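Local coordinates for Myo-inositol-1-phosphate synthase-related protein (Thermotoga maritima MSB8, PDB 3CIN), which belongs to the myo-inositol-1-phosphate synthase family and binds nicotinamide-adenine-dinucleotide on a Rossmann-type domain, at residues A48-I53 with K382-A387; K129-L134 with A180-K185. All coordinates share one frame; numbering follows the deposited sequence. Where two conformers were deposited one is given.

Overall arrangement
The chain starts with strand 14-19 of the parallel, Rossmann-type sheet and helix 23-36, and the loop leading on to strand 58-65 supplies 48-53, the first half of contact 1. Its partner, 382-387, comes only near the C terminus, on helix 376-386, so contact 1 closes a loop of more than three hundred residues. Contact 2 is nested inside that loop: helix 120-134 leads into strand 138-141, and helix 171-186 returns to lie against it before strand 189-193. Contact 2 thus joins two neighbouring helices packed on the same side of the parallel sheet, whereas contact 1 ties the C-terminal helix to an early loop. Their centres lie about 27 Å apart, and they do not touch.

Contact 1 (A48-I53 with K382-A387); sequences ARELPI and KMRIWA
Glu50 and Arg384 meet in a bidentate, end-on salt bridge, the main link between the loop 48-53 and the end of helix 376-386. Arg384 NH2 donates to Glu50 OE1 at 2.7 Å, and Arg384 NH1 to Glu50 OE2 at 2.8 Å. Both bonds are nearly straight, and both oxygens are used on their syn sides. The carboxylate sits at the guanidinium edge with the two planes turned 27° apart, so the oxygens keep close to the guanidinium plane while the nitrogens stand somewhat out of the carboxylate plane. Glu50 reaches across with its chain extended beyond CG, whereas Arg384 bends at chi3 (61°), which turns its head toward the loop; the two side chains cross at about a right angle. A long, flexible arginine suits this place, because its NE also donates to Lys390 O and its NH1 to Tyr380 OH, bonds that should fix the rotation of the head. Beside the ion pair, Leu51 CD2 approaches Ala387 CB at 4.3 Å, a light apolar touch in which the small alanine lets the leucine come near the helix end. On the side of helix 328-348, Leu51 packs against Arg341; the guanidinium of Arg341 also hydrogen-bonds Ala48 O through NH2 and Ile53 O through NH1. Trp386 packs on the same helix and on helix 356-362, so helix 328-348 underlies both segments.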
loop_
_atom_site.group_PDB
_atom_site.type_symbol
_atom_site.label_atom_id
_atom_site.label_comp_id
_atom_site.label_asym_id
_atom_site.label_seq_id
_atom_site.Cartn_x
_atom_site.Cartn_y
_atom_site.Cartn_z
ATOM N N ALA A 48 28.941 11.197 3.994
ATOM C CA ALA A 48 28.861 12.632 4.302
ATOM C C ALA A 48 30.249 13.254 4.411
ATOM O O ALA A 48 31.005 13.164 3.453
ATOM C CB ALA A 48 28.054 12.850 5.520
ATOM N N ARG A 49 30.559 13.908 5.523
ATOM C CA ARG A 49 31.834 14.594 5.705
ATOM C C ARG A 49 32.853 13.789 6.506
ATOM O O ARG A 49 33.823 14.361 7.037
ATOM C CB ARG A 49 31.608 15.945 6.343
ATOM C CG ARG A 49 30.792 16.888 5.506
ATOM C CD ARG A 49 30.828 18.264 6.142
ATOM N NE ARG A 49 29.577 18.939 5.846
ATOM C CZ ARG A 49 29.386 19.758 4.821
ATOM N NH1 ARG A 49 30.398 20.112 4.017
ATOM N NH2 ARG A 49 28.174 20.291 4.652
ATOM N N GLU A 50 32.659 12.475 6.584
ATOM C CA GLU A 50 33.571 11.602 7.352
ATOM C C GLU A 50 34.867 11.275 6.616
ATOM O O GLU A 50 35.821 10.817 7.225
ATOM C CB GLU A 50 32.889 10.301 7.723
ATOM C CG GLU A 50 31.704 10.470 8.627
ATOM C CD GLU A 50 31.190 9.143 9.129
ATOM O OE1 GLU A 50 31.792 8.654 10.111
ATOM O OE2 GLU A 50 30.211 8.615 8.534
ATOM N N LEU A 51 34.896 11.485 5.304
ATOM C CA LEU A 51 36.104 11.150 4.528
ATOM C C LEU A 51 37.051 12.337 4.526
ATOM O O LEU A 51 36.630 13.472 4.743
ATOM C CB LEU A 51 35.733 10.716 3.113
ATOM C CG LEU A 51 34.925 9.426 3.040
ATOM C CD1 LEU A 51 34.505 9.149 1.584
ATOM C CD2 LEU A 51 35.751 8.269 3.684
ATOM N N PRO A 52 38.342 12.082 4.289
ATOM C CA PRO A 52 39.351 13.169 4.240
ATOM C C PRO A 52 39.203 14.143 3.079
ATOM O O PRO A 52 39.796 15.217 3.112
ATOM C CB PRO A 52 40.681 12.421 4.058
ATOM C CG PRO A 52 40.374 10.953 4.254
ATOM C CD PRO A 52 38.924 10.743 4.077
ATOM N N ILE A 53 38.491 13.740 2.028
ATOM C CA ILE A 53 38.249 14.537 0.861
ATOM C C ILE A 53 36.901 15.217 1.080
ATOM O O ILE A 53 35.886 14.543 1.363
ATOM C CB ILE A 53 38.215 13.658 -0.452
ATOM C CG1 ILE A 53 39.578 12.972 -0.718
ATOM C CG2 ILE A 53 37.798 14.511 -1.642
ATOM C CD1 ILE A 53 39.530 11.864 -1.762
ATOM N N LYS A 382 31.238 -3.203 6.944
ATOM C CA LYS A 382 32.519 -3.606 6.327
ATOM C C LYS A 382 33.137 -2.555 5.401
ATOM O O LYS A 382 34.348 -2.427 5.328
ATOM C CB LYS A 382 32.342 -4.922 5.581
ATOM C CG LYS A 382 32.061 -6.103 6.525
ATOM C CD LYS A 382 31.923 -7.417 5.735
ATOM C CE LYS A 382 31.787 -8.664 6.642
ATOM N NZ LYS A 382 33.072 -9.423 6.866
ATOM N N MET A 383 32.276 -1.789 4.747
ATOM C CA MET A 383 32.703 -0.689 3.903
ATOM C C MET A 383 33.265 0.403 4.800
ATOM O O MET A 383 34.323 0.908 4.494
ATOM C CB MET A 383 31.546 -0.165 3.063
ATOM C CG MET A 383 31.905 0.876 2.083
ATOM S SD MET A 383 31.800 2.531 2.832
ATOM C CE MET A 383 30.003 2.641 3.097
ATOM N N ARG A 384 32.602 0.744 5.910
ATOM C CA ARG A 384 33.211 1.734 6.849
ATOM C C ARG A 384 34.620 1.300 7.285
ATOM O O ARG A 384 35.553 2.092 7.287
ATOM C CB ARG A 384 32.335 1.988 8.043
ATOM C CG ARG A 384 30.979 2.642 7.732
ATOM C CD ARG A 384 30.215 2.972 9.016
ATOM N NE ARG A 384 30.929 3.916 9.879
ATOM C CZ ARG A 384 30.877 5.239 9.759
ATOM N NH1 ARG A 384 30.079 5.818 8.863
ATOM N NH2 ARG A 384 31.597 5.991 10.571
ATOM N N ILE A 385 34.787 0.032 7.633
ATOM C CA ILE A 385 36.080 -0.446 8.089
ATOM C C ILE A 385 37.102 -0.306 6.968
ATOM O O ILE A 385 38.204 0.107 7.220
ATOM C CB ILE A 385 36.016 -1.900 8.571
ATOM C CG1 ILE A 385 35.215 -1.977 9.872
ATOM C CG2 ILE A 385 37.448 -2.459 8.837
ATOM C CD1 ILE A 385 34.614 -3.386 10.169
ATOM N N TRP A 386 36.730 -0.657 5.744
ATOM C CA TRP A 386 37.632 -0.513 4.573
ATOM C C TRP A 386 38.088 0.939 4.409
ATOM O O TRP A 386 39.264 1.213 4.073
ATOM C CB TRP A 386 36.922 -0.978 3.294
ATOM C CG TRP A 386 37.796 -0.867 2.055
ATOM C CD1 TRP A 386 38.645 -1.820 1.542
ATOM C CD2 TRP A 386 37.929 0.282 1.212
ATOM N NE1 TRP A 386 39.276 -1.335 0.434
ATOM C CE2 TRP A 386 38.824 -0.054 0.193
ATOM C CE3 TRP A 386 37.339 1.553 1.205
ATOM C CZ2 TRP A 386 39.205 0.865 -0.805
ATOM C CZ3 TRP A 386 37.709 2.445 0.227
ATOM C CH2 TRP A 386 38.634 2.105 -0.752
ATOM N N ALA A 387 37.172 1.869 4.655
ATOM C CA ALA A 387 37.406 3.302 4.443
ATOM C C ALA A 387 38.212 3.917 5.542
ATOM O O ALA A 387 38.493 5.102 5.476
ATOM C CB ALA A 387 36.072 4.062 4.318
#

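Contact 2 (K129-L134 with A180-K185)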
loop_
_atom_site.group_PDB
_atom_site.type_symbol
_atom_site.label_atom_id
_atom_site.label_comp_id
_atom_site.label_asym_id
_atom_site.label_seq_id
_atom_site.Cartn_x
_atom_site.Cartn_y
_atom_site.Cartn_z
ATOM N N LYS A 129 44.358 9.914 -25.273
ATOM C CA LYS A 129 45.064 11.176 -25.410
ATOM C C LYS A 129 44.287 12.362 -24.794
ATOM O O LYS A 129 44.863 13.178 -24.056
ATOM C CB LYS A 129 45.320 11.523 -26.888
ATOM C CG LYS A 129 45.939 12.879 -27.054
ATOM N N GLU A 130 42.986 12.457 -25.090
ATOM C CA GLU A 130 42.157 13.517 -24.457
ATOM C C GLU A 130 42.142 13.464 -22.873
ATOM O O GLU A 130 42.296 14.477 -22.161
ATOM C CB GLU A 130 40.704 13.490 -25.007
ATOM C CG GLU A 130 40.567 13.965 -26.449
ATOM C CD GLU A 130 39.221 13.620 -27.110
ATOM O OE1 GLU A 130 38.207 13.442 -26.429
ATOM O OE2 GLU A 130 39.165 13.560 -28.347
ATOM N N TRP A 131 41.960 12.266 -22.350
ATOM C CA TRP A 131 41.892 12.052 -20.966
ATOM C C TRP A 131 43.217 12.365 -20.278
ATOM O O TRP A 131 43.219 12.850 -19.175
ATOM C CB TRP A 131 41.420 10.620 -20.684
ATOM C CG TRP A 131 40.022 10.336 -21.172
ATOM C CD1 TRP A 131 39.136 11.203 -21.716
ATOM C CD2 TRP A 131 39.337 9.063 -21.118
ATOM N NE1 TRP A 131 37.958 10.552 -22.026
ATOM C CE2 TRP A 131 38.047 9.249 -21.630
ATOM C CE3 TRP A 131 39.687 7.822 -20.675
ATOM C CZ2 TRP A 131 37.113 8.202 -21.738
ATOM C CZ3 TRP A 131 38.763 6.787 -20.787
ATOM C CH2 TRP A 131 37.534 6.960 -21.321
ATOM N N THR A 132 44.348 12.103 -20.935
ATOM C CA THR A 132 45.632 12.429 -20.355
ATOM C C THR A 132 45.769 13.913 -20.114
ATOM O O THR A 132 46.412 14.291 -19.129
ATOM C CB THR A 132 46.793 11.880 -21.177
ATOM O OG1 THR A 132 46.834 12.559 -22.448
ATOM C CG2 THR A 132 46.628 10.375 -21.351
ATOM N N GLU A 133 45.138 14.758 -20.951
ATOM C CA GLU A 133 45.191 16.207 -20.738
ATOM C C GLU A 133 44.215 16.706 -19.677
ATOM O O GLU A 133 44.499 17.665 -19.002
ATOM C CB GLU A 133 44.910 16.985 -22.013
ATOM C CG GLU A 133 45.815 16.575 -23.184
ATOM C CD GLU A 133 45.770 17.614 -24.337
ATOM O OE1 GLU A 133 45.511 18.787 -24.062
ATOM O OE2 GLU A 133 45.936 17.221 -25.506
ATOM N N LEU A 134 43.071 16.036 -19.553
ATOM C CA LEU A 134 42.045 16.369 -18.540
ATOM C C LEU A 134 42.471 15.847 -17.155
ATOM O O LEU A 134 42.117 16.411 -16.121
ATOM C CB LEU A 134 40.699 15.783 -18.967
ATOM C CG LEU A 134 40.077 16.389 -20.254
ATOM C CD1 LEU A 134 38.696 15.754 -20.610
ATOM C CD2 LEU A 134 40.053 17.900 -20.238
ATOM N N ALA A 180 41.539 1.508 -18.815
ATOM C CA ALA A 180 42.714 0.721 -18.426
ATOM C C ALA A 180 43.926 1.265 -19.156
ATOM O O ALA A 180 45.003 1.398 -18.571
ATOM C CB ALA A 180 42.552 -0.760 -18.755
ATOM N N LEU A 181 43.770 1.574 -20.451
ATOM C CA LEU A 181 44.926 2.077 -21.221
ATOM C C LEU A 181 45.354 3.433 -20.660
ATOM O O LEU A 181 46.569 3.700 -20.493
ATOM C CB LEU A 181 44.632 2.158 -22.721
ATOM C CG LEU A 181 44.790 0.839 -23.484
ATOM C CD1 LEU A 181 44.037 -0.304 -22.947
ATOM C CD2 LEU A 181 44.424 1.009 -24.950
ATOM N N TYR A 182 44.367 4.258 -20.345
ATOM C CA TYR A 182 44.604 5.559 -19.724
ATOM C C TYR A 182 45.299 5.416 -18.376
ATOM O O TYR A 182 46.309 6.091 -18.089
ATOM C CB TYR A 182 43.299 6.320 -19.609
ATOM C CG TYR A 182 43.401 7.511 -18.661
ATOM C CD1 TYR A 182 44.135 8.661 -19.001
ATOM C CD2 TYR A 182 42.802 7.486 -17.403
ATOM C CE1 TYR A 182 44.235 9.710 -18.150
ATOM C CE2 TYR A 182 42.886 8.573 -16.541
ATOM C CZ TYR A 182 43.610 9.676 -16.907
ATOM O OH TYR A 182 43.724 10.760 -16.035
ATOM N N ALA A 183 44.795 4.511 -17.544
ATOM C CA ALA A 183 45.371 4.239 -16.219
ATOM C C ALA A 183 46.807 3.838 -16.304
ATOM O O ALA A 183 47.661 4.295 -15.492
ATOM C CB ALA A 183 44.556 3.147 -15.470
ATOM N N ASN A 184 47.100 2.989 -17.294
ATOM C CA ASN A 184 48.470 2.552 -17.491
ATOM C C ASN A 184 49.352 3.721 -17.881
ATOM O O ASN A 184 50.420 3.882 -17.302
ATOM C CB ASN A 184 48.516 1.413 -18.502
ATOM C CG ASN A 184 49.914 0.856 -18.683
ATOM O OD1 ASN A 184 50.266 -0.169 -18.114
ATOM N ND2 ASN A 184 50.690 1.529 -19.462
ATOM N N LYS A 185 48.882 4.590 -18.781
ATOM C CA LYS A 185 49.716 5.739 -19.188
ATOM C C LYS A 185 49.876 6.763 -18.062
ATOM O O LYS A 185 50.881 7.497 -17.986
ATOM C CB LYS A 185 49.150 6.418 -20.429
ATOM C CG LYS A 185 49.352 5.584 -21.726
#
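This is a buried helix-to-helix contact between neighbouring helices on one side of the parallel sheet, and Tyr182 of helix 171-186 is its centre. Its ring, with CG anti to the backbone N (chi1 165°), reaches toward helix 120-134 and is touched there by two consecutive residues. Trp131 CB lies over one face, 4.1 Å from the centroid of the Tyr182 ring, in a CH-pi contact offset toward the rim. Thr132 CG2 comes to the ring edge instead, 3.8 Å from Tyr182 CD1. The Trp131 indole turns away from the phenol, presenting its own edge to Tyr182 CB, with Trp131 CE3 4.1 Å from that atom. Thr132 suits the border between the helices: its hydroxyl bonds back to Lys129 O at 2.6 Å, satisfying the polar branch within its own helix, while its methyl, CG2, is turned to the edge of the tyrosine ring. A tyrosine fits because its flat ring packs against Trp131 and Thr132 of the other helix and its OH, at the far end, hydrogen-bonds Pro136 O in the short loop before strand 138-141. Beneath the helices, Trp131 and Tyr182 both rest on Ile139 of that strand; Trp131 extends further, over Leu17 and Leu19 of strand 14-19, and meets Tyr64 of strand 58-65 edge-to-face.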